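Local coordinates for protein fructose-bisphosphatase (Pyrococcus horikoshii, PDB 1VDW) that probably hydrolyses fructose 1,6-bisphosphate to fructose 6-phosphate and phosphate with the help of magnesium, as a homodimer of the inositol monophosphatase superfamily, at residues K4-I9 against S56-L61; G62-S67 against D78-V83. One frame throughout, in Å; residues are numbered along the deposited sequence.

Interaction 1: residues K4-I9 against S56-L61; sequences KTWRKI and SKFKDL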
ATOM      1  N   LYS A   4      18.948 -24.868  -6.906  1.00 21.06           N
ATOM      2  CA  LYS A   4      18.463 -24.829  -8.282  1.00 19.67           C
ATOM      3  C   LYS A   4      17.096 -25.493  -8.461  1.00 19.22           C
ATOM      4  O   LYS A   4      16.221 -24.959  -9.145  1.00 19.72           O
ATOM      5  CB  LYS A   4      19.475 -25.497  -9.215  1.00 21.18           C
ATOM      6  CG  LYS A   4      19.065 -25.467 -10.677  1.00 21.61           C
ATOM      7  CD  LYS A   4      20.099 -26.138 -11.565  1.00 24.21           C
ATOM      8  CE  LYS A   4      19.681 -26.079 -13.026  1.00 25.62           C
ATOM      9  NZ  LYS A   4      20.683 -26.719 -13.921  1.00 27.40           N
ATOM     10  N   THR A   5      16.909 -26.658  -7.851  1.00 18.56           N
ATOM     11  CA  THR A   5      15.639 -27.360  -7.968  1.00 18.85           C
ATOM     12  C   THR A   5      14.505 -26.625  -7.247  1.00 17.56           C
ATOM     13  O   THR A   5      13.353 -26.680  -7.673  1.00 16.96           O
ATOM     14  CB  THR A   5      15.749 -28.809  -7.434  1.00 20.07           C
ATOM     15  OG1 THR A   5      16.178 -28.793  -6.068  1.00 22.44           O
ATOM     16  CG2 THR A   5      16.752 -29.599  -8.267  1.00 21.11           C
ATOM     17  N   TRP A   6      14.827 -25.934  -6.158  1.00 16.90           N
ATOM     18  CA  TRP A   6      13.806 -25.191  -5.429  1.00 16.72           C
ATOM     19  C   TRP A   6      13.350 -23.984  -6.243  1.00 16.89           C
ATOM     20  O   TRP A   6      12.184 -23.591  -6.192  1.00 15.43           O
ATOM     21  CB  TRP A   6      14.333 -24.744  -4.064  1.00 17.30           C
ATOM     22  CG  TRP A   6      14.483 -25.881  -3.100  1.00 17.06           C
ATOM     23  CD1 TRP A   6      15.648 -26.357  -2.562  1.00 18.60           C
ATOM     24  CD2 TRP A   6      13.435 -26.712  -2.588  1.00 16.82           C
ATOM     25  NE1 TRP A   6      15.387 -27.430  -1.748  1.00 18.60           N
ATOM     26  CE2 TRP A   6      14.039 -27.669  -1.741  1.00 18.13           C
ATOM     27  CE3 TRP A   6      12.044 -26.735  -2.754  1.00 19.22           C
ATOM     28  CZ2 TRP A   6      13.297 -28.649  -1.071  1.00 18.95           C
ATOM     29  CZ3 TRP A   6      11.305 -27.711  -2.085  1.00 19.82           C
ATOM     30  CH2 TRP A   6      11.936 -28.651  -1.251  1.00 21.03           C
ATOM     31  N   ARG A   7      14.268 -23.401  -7.005  1.00 16.35           N
ATOM     32  CA  ARG A   7      13.919 -22.252  -7.826  1.00 16.17           C
ATOM     33  C   ARG A   7      12.941 -22.678  -8.923  1.00 17.38           C
ATOM     34  O   ARG A   7      12.070 -21.908  -9.326  1.00 17.16           O
ATOM     35  CB  ARG A   7      15.189 -21.621  -8.408  1.00 17.31           C
ATOM     36  CG  ARG A   7      16.174 -21.181  -7.324  1.00 18.72           C
ATOM     37  CD  ARG A   7      17.396 -20.471  -7.881  1.00 20.12           C
ATOM     38  NE  ARG A   7      17.099 -19.118  -8.345  1.00 21.96           N
ATOM     39  CZ  ARG A   7      18.014 -18.278  -8.816  1.00 23.39           C
ATOM     40  NH1 ARG A   7      19.285 -18.652  -8.888  1.00 25.17           N
ATOM     41  NH2 ARG A   7      17.663 -17.060  -9.207  1.00 23.91           N
ATOM     42  N   LYS A   8      13.075 -23.917  -9.393  1.00 16.97           N
ATOM     43  CA  LYS A   8      12.172 -24.444 -10.417  1.00 15.82           C
ATOM     44  C   LYS A   8      10.775 -24.558  -9.805  1.00 16.20           C
ATOM     45  O   LYS A   8       9.766 -24.268 -10.449  1.00 15.34           O
ATOM     46  CB  LYS A   8      12.664 -25.821 -10.892  1.00 16.17           C
ATOM     47  CG  LYS A   8      11.832 -26.480 -11.997  1.00 17.41           C
ATOM     48  CD  LYS A   8      10.674 -27.308 -11.452  1.00 17.65           C
ATOM     49  CE  LYS A   8       9.942 -28.038 -12.575  1.00 18.62           C
ATOM     50  NZ  LYS A   8       8.807 -28.863 -12.071  1.00 19.67           N
ATOM     51  N   ILE A   9      10.724 -24.977  -8.547  1.00 15.98           N
ATOM     52  CA  ILE A   9       9.455 -25.107  -7.850  1.00 15.87           C
ATOM     53  C   ILE A   9       8.794 -23.734  -7.691  1.00 14.60           C
ATOM     54  O   ILE A   9       7.573 -23.610  -7.800  1.00 14.95           O
ATOM     55  CB  ILE A   9       9.661 -25.765  -6.468  1.00 17.09           C
ATOM     56  CG1 ILE A   9      10.165 -27.198  -6.667  0.50 18.70           C
ATOM     57  CG2 ILE A   9       8.362 -25.750  -5.674  0.50 18.26           C
ATOM     58  CD1 ILE A   9      10.428 -27.949  -5.390  0.50 18.95           C
ATOM     59  N   SER A  56      -0.246 -28.579  -1.251  1.00 24.08           N
ATOM     60  CA  SER A  56      -0.212 -29.880  -1.907  1.00 24.52           C
ATOM     61  C   SER A  56       1.125 -30.061  -2.616  1.00 23.09           C
ATOM     62  O   SER A  56       1.714 -31.142  -2.596  1.00 23.42           O
ATOM     63  CB  SER A  56      -1.352 -29.994  -2.921  1.00 25.34           C
ATOM     64  OG  SER A  56      -1.218 -29.030  -3.950  1.00 31.02           O
ATOM     65  N   LYS A  57       1.602 -28.989  -3.237  1.00 22.16           N
ATOM     66  CA  LYS A  57       2.867 -29.004  -3.960  1.00 21.72           C
ATOM     67  C   LYS A  57       4.010 -29.514  -3.087  1.00 21.26           C
ATOM     68  O   LYS A  57       4.729 -30.442  -3.463  1.00 21.82           O
ATOM     69  CB  LYS A  57       3.187 -27.591  -4.456  1.00 23.27           C
ATOM     70  CG  LYS A  57       4.453 -27.472  -5.286  1.00 24.48           C
ATOM     71  CD  LYS A  57       4.287 -28.104  -6.660  1.00 25.92           C
ATOM     72  CE  LYS A  57       5.468 -27.765  -7.561  1.00 26.11           C
ATOM     73  NZ  LYS A  57       5.322 -28.341  -8.927  1.00 26.51           N
ATOM     74  N   PHE A  58       4.171 -28.914  -1.914  1.00 19.79           N
ATOM     75  CA  PHE A  58       5.237 -29.308  -1.003  1.00 19.25           C
ATOM     76  C   PHE A  58       4.963 -30.622  -0.285  1.00 20.14           C
ATOM     77  O   PHE A  58       5.887 -31.389  -0.014  1.00 18.76           O
ATOM     78  CB  PHE A  58       5.493 -28.187   0.006  1.00 18.82           C
ATOM     79  CG  PHE A  58       6.071 -26.947  -0.617  1.00 19.13           C
ATOM     80  CD1 PHE A  58       7.355 -26.960  -1.152  1.00 18.36           C
ATOM     81  CD2 PHE A  58       5.322 -25.780  -0.704  1.00 17.77           C
ATOM     82  CE1 PHE A  58       7.887 -25.830  -1.768  1.00 19.12           C
ATOM     83  CE2 PHE A  58       5.843 -24.643  -1.320  1.00 18.95           C
ATOM     84  CZ  PHE A  58       7.129 -24.669  -1.854  1.00 18.65           C
ATOM     85  N   LYS A  59       3.697 -30.890   0.015  1.00 20.91           N
ATOM     86  CA  LYS A  59       3.337 -32.132   0.688  1.00 22.14           C
ATOM     87  C   LYS A  59       3.710 -33.312  -0.203  1.00 22.68           C
ATOM     88  O   LYS A  59       4.288 -34.294   0.263  1.00 22.11           O
ATOM     89  CB  LYS A  59       1.836 -32.169   0.990  1.00 23.62           C
ATOM     90  CG  LYS A  59       1.386 -33.426   1.721  1.00 26.29           C
ATOM     91  CD  LYS A  59      -0.110 -33.414   1.990  1.00 28.59           C
ATOM     92  CE  LYS A  59      -0.556 -34.692   2.686  1.00 30.59           C
ATOM     93  NZ  LYS A  59       0.128 -34.882   3.996  1.00 31.93           N
ATOM     94  N   ASP A  60       3.387 -33.202  -1.490  1.00 22.44           N
ATOM     95  CA  ASP A  60       3.681 -34.264  -2.448  1.00 23.26           C
ATOM     96  C   ASP A  60       5.176 -34.475  -2.658  1.00 22.59           C
ATOM     97  O   ASP A  60       5.597 -35.537  -3.114  1.00 22.23           O
ATOM     98  CB  ASP A  60       3.011 -33.975  -3.795  1.00 25.47           C
ATOM     99  CG  ASP A  60       1.498 -33.903  -3.691  1.00 27.56           C
ATOM    100  OD1 ASP A  60       0.932 -34.515  -2.760  1.00 29.34           O
ATOM    101  OD2 ASP A  60       0.871 -33.246  -4.551  1.00 31.32           O
ATOM    102  N   LEU A  61       5.978 -33.462  -2.339  1.00 21.54           N
ATOM    103  CA  LEU A  61       7.426 -33.568  -2.486  1.00 20.61           C
ATOM    104  C   LEU A  61       8.018 -34.355  -1.327  1.00 20.53           C
ATOM    105  O   LEU A  61       9.188 -34.739  -1.358  1.00 21.56           O
ATOM    106  CB  LEU A  61       8.068 -32.182  -2.539  1.00 20.59           C
ATOM    107  CG  LEU A  61       7.910 -31.413  -3.850  1.00 21.36           C
ATOM    108  CD1 LEU A  61       8.414 -29.993  -3.663  1.00 22.30           C
ATOM    109  CD2 LEU A  61       8.680 -32.119  -4.959  1.00 21.84           C
TER

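Interaction 2: residues G62-S67 against D78-V83; sequences GVNVVS and DYTVVV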
ATOM      1  N   GLY A  62       7.203 -34.579  -0.301  1.00 20.01           N
ATOM      2  CA  GLY A  62       7.646 -35.333   0.857  1.00 20.24           C
ATOM      3  C   GLY A  62       8.404 -34.550   1.913  1.00 19.97           C
ATOM      4  O   GLY A  62       9.045 -35.144   2.777  1.00 20.54           O
ATOM      5  N   VAL A  63       8.337 -33.224   1.861  1.00 18.60           N
ATOM      6  CA  VAL A  63       9.037 -32.404   2.845  1.00 18.19           C
ATOM      7  C   VAL A  63       8.102 -31.999   3.982  1.00 16.28           C
ATOM      8  O   VAL A  63       6.883 -32.149   3.873  1.00 17.87           O
ATOM      9  CB  VAL A  63       9.625 -31.122   2.198  1.00 17.65           C
ATOM     10  CG1 VAL A  63      10.551 -31.499   1.053  1.00 18.76           C
ATOM     11  CG2 VAL A  63       8.500 -30.215   1.701  1.00 18.34           C
ATOM     12  N   ASN A  64       8.675 -31.503   5.076  1.00 16.76           N
ATOM     13  CA  ASN A  64       7.866 -31.057   6.205  1.00 16.82           C
ATOM     14  C   ASN A  64       7.290 -29.706   5.806  1.00 16.63           C
ATOM     15  O   ASN A  64       7.939 -28.938   5.098  1.00 16.39           O
ATOM     16  CB  ASN A  64       8.719 -30.900   7.468  1.00 17.66           C
ATOM     17  CG  ASN A  64       9.491 -32.158   7.815  1.00 20.28           C
ATOM     18  OD1 ASN A  64       8.956 -33.266   7.757  1.00 20.94           O
ATOM     19  ND2 ASN A  64      10.754 -31.991   8.188  1.00 21.36           N
ATOM     20  N   VAL A  65       6.074 -29.417   6.252  1.00 16.87           N
ATOM     21  CA  VAL A  65       5.436 -28.157   5.902  1.00 16.88           C
ATOM     22  C   VAL A  65       4.852 -27.444   7.106  1.00 18.11           C
ATOM     23  O   VAL A  65       4.213 -28.057   7.962  1.00 19.76           O
ATOM     24  CB  VAL A  65       4.301 -28.374   4.881  1.00 17.75           C
ATOM     25  CG1 VAL A  65       3.750 -27.032   4.422  1.00 18.03           C
ATOM     26  CG2 VAL A  65       4.814 -29.174   3.698  1.00 17.38           C
ATOM     27  N   VAL A  66       5.077 -26.138   7.164  1.00 17.05           N
ATOM     28  CA  VAL A  66       4.552 -25.318   8.241  1.00 15.93           C
ATOM     29  C   VAL A  66       3.766 -24.176   7.611  1.00 15.88           C
ATOM     30  O   VAL A  66       4.312 -23.384   6.843  1.00 16.17           O
ATOM     31  CB  VAL A  66       5.678 -24.726   9.119  1.00 15.69           C
ATOM     32  CG1 VAL A  66       5.076 -23.929  10.269  1.00 17.09           C
ATOM     33  CG2 VAL A  66       6.560 -25.843   9.658  1.00 18.47           C
ATOM     34  N   SER A  67       2.475 -24.121   7.909  1.00 15.94           N
ATOM     35  CA  SER A  67       1.608 -23.068   7.395  1.00 18.74           C
ATOM     36  C   SER A  67       0.626 -22.763   8.522  1.00 20.28           C
ATOM     37  O   SER A  67       0.229 -23.660   9.264  1.00 20.98           O
ATOM     38  CB  SER A  67       0.869 -23.542   6.141  1.00 19.40           C
ATOM     39  OG  SER A  67       0.365 -22.443   5.399  0.50 18.19           O
ATOM     40  N   ASP A  78      14.169 -34.149   5.765  1.00 20.91           N
ATOM     41  CA  ASP A  78      15.336 -33.380   6.167  1.00 21.17           C
ATOM     42  C   ASP A  78      15.172 -31.929   5.706  1.00 19.96           C
ATOM     43  O   ASP A  78      16.048 -31.092   5.922  1.00 20.71           O
ATOM     44  CB  ASP A  78      16.611 -34.011   5.584  1.00 23.75           C
ATOM     45  CG  ASP A  78      16.507 -34.290   4.093  1.00 25.60           C
ATOM     46  OD1 ASP A  78      15.406 -34.641   3.617  1.00 28.20           O
ATOM     47  OD2 ASP A  78      17.540 -34.181   3.396  1.00 31.05           O
ATOM     48  N   TYR A  79      14.030 -31.647   5.083  1.00 18.64           N
ATOM     49  CA  TYR A  79      13.699 -30.311   4.592  1.00 17.21           C
ATOM     50  C   TYR A  79      12.357 -29.854   5.145  1.00 15.88           C
ATOM     51  O   TYR A  79      11.416 -30.641   5.241  1.00 16.06           O
ATOM     52  CB  TYR A  79      13.631 -30.310   3.064  1.00 18.36           C
ATOM     53  CG  TYR A  79      14.978 -30.363   2.391  1.00 20.48           C
ATOM     54  CD1 TYR A  79      15.741 -29.209   2.222  1.00 22.34           C
ATOM     55  CD2 TYR A  79      15.498 -31.572   1.926  1.00 23.58           C
ATOM     56  CE1 TYR A  79      16.990 -29.256   1.606  1.00 24.81           C
ATOM     57  CE2 TYR A  79      16.744 -31.630   1.312  1.00 24.78           C
ATOM     58  CZ  TYR A  79      17.485 -30.470   1.153  1.00 25.28           C
ATOM     59  OH  TYR A  79      18.716 -30.522   0.542  1.00 27.59           O
ATOM     60  N   THR A  80      12.274 -28.575   5.496  1.00 15.62           N
ATOM     61  CA  THR A  80      11.042 -28.002   6.023  1.00 15.01           C
ATOM     62  C   THR A  80      10.747 -26.703   5.288  1.00 13.89           C
ATOM     63  O   THR A  80      11.632 -25.876   5.094  1.00 14.20           O
ATOM     64  CB  THR A  80      11.153 -27.691   7.528  1.00 15.30           C
ATOM     65  OG1 THR A  80      11.504 -28.883   8.237  1.00 16.56           O
ATOM     66  CG2 THR A  80       9.825 -27.170   8.066  1.00 15.81           C
ATOM     67  N   VAL A  81       9.500 -26.539   4.870  1.00 13.86           N
ATOM     68  CA  VAL A  81       9.100 -25.330   4.174  1.00 13.60           C
ATOM     69  C   VAL A  81       8.128 -24.563   5.071  1.00 14.42           C
ATOM     70  O   VAL A  81       7.166 -25.133   5.590  1.00 15.13           O
ATOM     71  CB  VAL A  81       8.449 -25.669   2.806  1.00 14.76           C
ATOM     72  CG1 VAL A  81       9.413 -26.500   1.971  0.50 15.56           C
ATOM     73  CG2 VAL A  81       7.138 -26.409   3.007  0.50 14.10           C
ATOM     74  N   VAL A  82       8.413 -23.277   5.274  1.00 13.40           N
ATOM     75  CA  VAL A  82       7.592 -22.390   6.104  1.00 13.34           C
ATOM     76  C   VAL A  82       6.948 -21.436   5.109  1.00 13.38           C
ATOM     77  O   VAL A  82       7.625 -20.594   4.512  1.00 14.00           O
ATOM     78  CB  VAL A  82       8.473 -21.625   7.110  1.00 13.27           C
ATOM     79  CG1 VAL A  82       7.628 -20.685   7.952  1.00 14.67           C
ATOM     80  CG2 VAL A  82       9.204 -22.620   8.005  1.00 13.44           C
ATOM     81  N   VAL A  83       5.636 -21.556   4.950  1.00 13.38           N
ATOM     82  CA  VAL A  83       4.943 -20.782   3.936  1.00 14.80           C
ATOM     83  C   VAL A  83       3.670 -20.036   4.305  1.00 14.55           C
ATOM     84  O   VAL A  83       2.957 -20.388   5.244  1.00 14.42           O
ATOM     85  CB  VAL A  83       4.615 -21.735   2.747  1.00 16.70           C
ATOM     86  CG1 VAL A  83       3.728 -22.869   3.227  0.50 16.83           C
ATOM     87  CG2 VAL A  83       3.941 -20.977   1.621  0.50 18.25           C
TER
HETATM   88  O   HOH W   1       0.596 -19.466   6.491  1.00 20.17           O

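Interaction 1: residues K4-I9 against S56-L61
Apolar helix-to-helix packing joins the first turns of helix 3-20 to the last turns of helix 45-60, the paired N-terminal helices that cover one face of the large mixed sheet in this inositol monophosphatase fold. The short segments run roughly antiparallel, at 146°, with axes 12.8 Å apart, so long side chains bridge the gap and no hydrogen bond crosses it. Ile-9 is the centre of the contact. Its CG2, anti to the backbone N, meets Phe-58 CE1 at 3.9 Å and also touches the aliphatic CE of Lys-57. Trp-6 sends the six-membered part of its indole across, and CZ3 arrives at the edge of the Phe-58 ring, in its plane, 3.9 Å from CE1; the two side chains cross obliquely. On the sheet side, Val-63 touches both rings, while Ile-105 receives Trp-6 and Val-103 receives Phe-58. Lys-57, bent at chi2 (71°), crosses Ile-9 obliquely and carries NZ to Asp-12, which also forms a salt bridge with Lys-8. Lys-8 NZ and Lys-57 NZ lie 4.7 Å apart, a like-charge pair whose repulsion the shared carboxylate would probably offset. Leu-61 completes the contact: its CD1 lies 4.0 Å from Trp-6 CZ3 and meets Ile-9 CD1 tip to tip at 3.3 Å, tight for two methyl groups, in the Ile-9 conformer described.

Interaction 2: residues G62-S67 against D78-V83
Four backbone hydrogen bonds join strands 64-67 and 79-83 in parallel. Asn-64 N donates to Tyr-79 O and Asn-64 O accepts from Val-81 N, the latter 30° above the carbonyl plane; Val-66 N then reaches Val-81 O at 2.8 Å, and Val-83 N meets Val-66 O almost along the C=O axis. A side-chain bond reinforces the start: Asn-64 ND2 donates to Thr-80 OG1 (3.2 Å, 166°), which lies in the amide plane. Ser-77 O also takes ND2 and Gln-75 N binds OD1, so the rotation of the amide is fixed. An alanine at Asn-64 would lose these three bonds and would probably loosen the turn leading into strand 79-84. Among apolar pairs, Val-65 CG2 and Val-81 CG2 lie side by side at 3.7 Å on the face covered by Phe-58, and Val-66 CG2 meets Thr-80 CG2 at 3.9 Å on the face toward helix 199-211. At the far end a water donates to Val-83 O (2.8 Å) and also bonds Ser-67 OG. Glu-68 follows the first strand and Asp-84 ends the second; both are predicted magnesium ligands, consistent with a metal site at the C-terminal ends of these strands, as in inositol monophosphatases.

How the interactions relate
From the N terminus, helix 3-20 comes first, and interaction 1 closes the long excursion through strands 33-35 and 43-44 when helix 45-60 returns to it. Gly-62, with positive phi in a Schellman motif, turns the chain out of helix 45-60 and, by way of Val-63, into strand 64-67. Interaction 2 then closes a much shorter loop, around the edge strand 71-73, so the two contacts follow in series and neither nest nor cross. They still touch: Phe-58 CD1 packs on Val-81 CG1 at 3.8 Å, and Phe-58 CB on Val-65 CG2 at 3.9 Å. Together they tie the helix pair to the large sheet, whose strands 64-67 and 79-84 lead toward the predicted metal site.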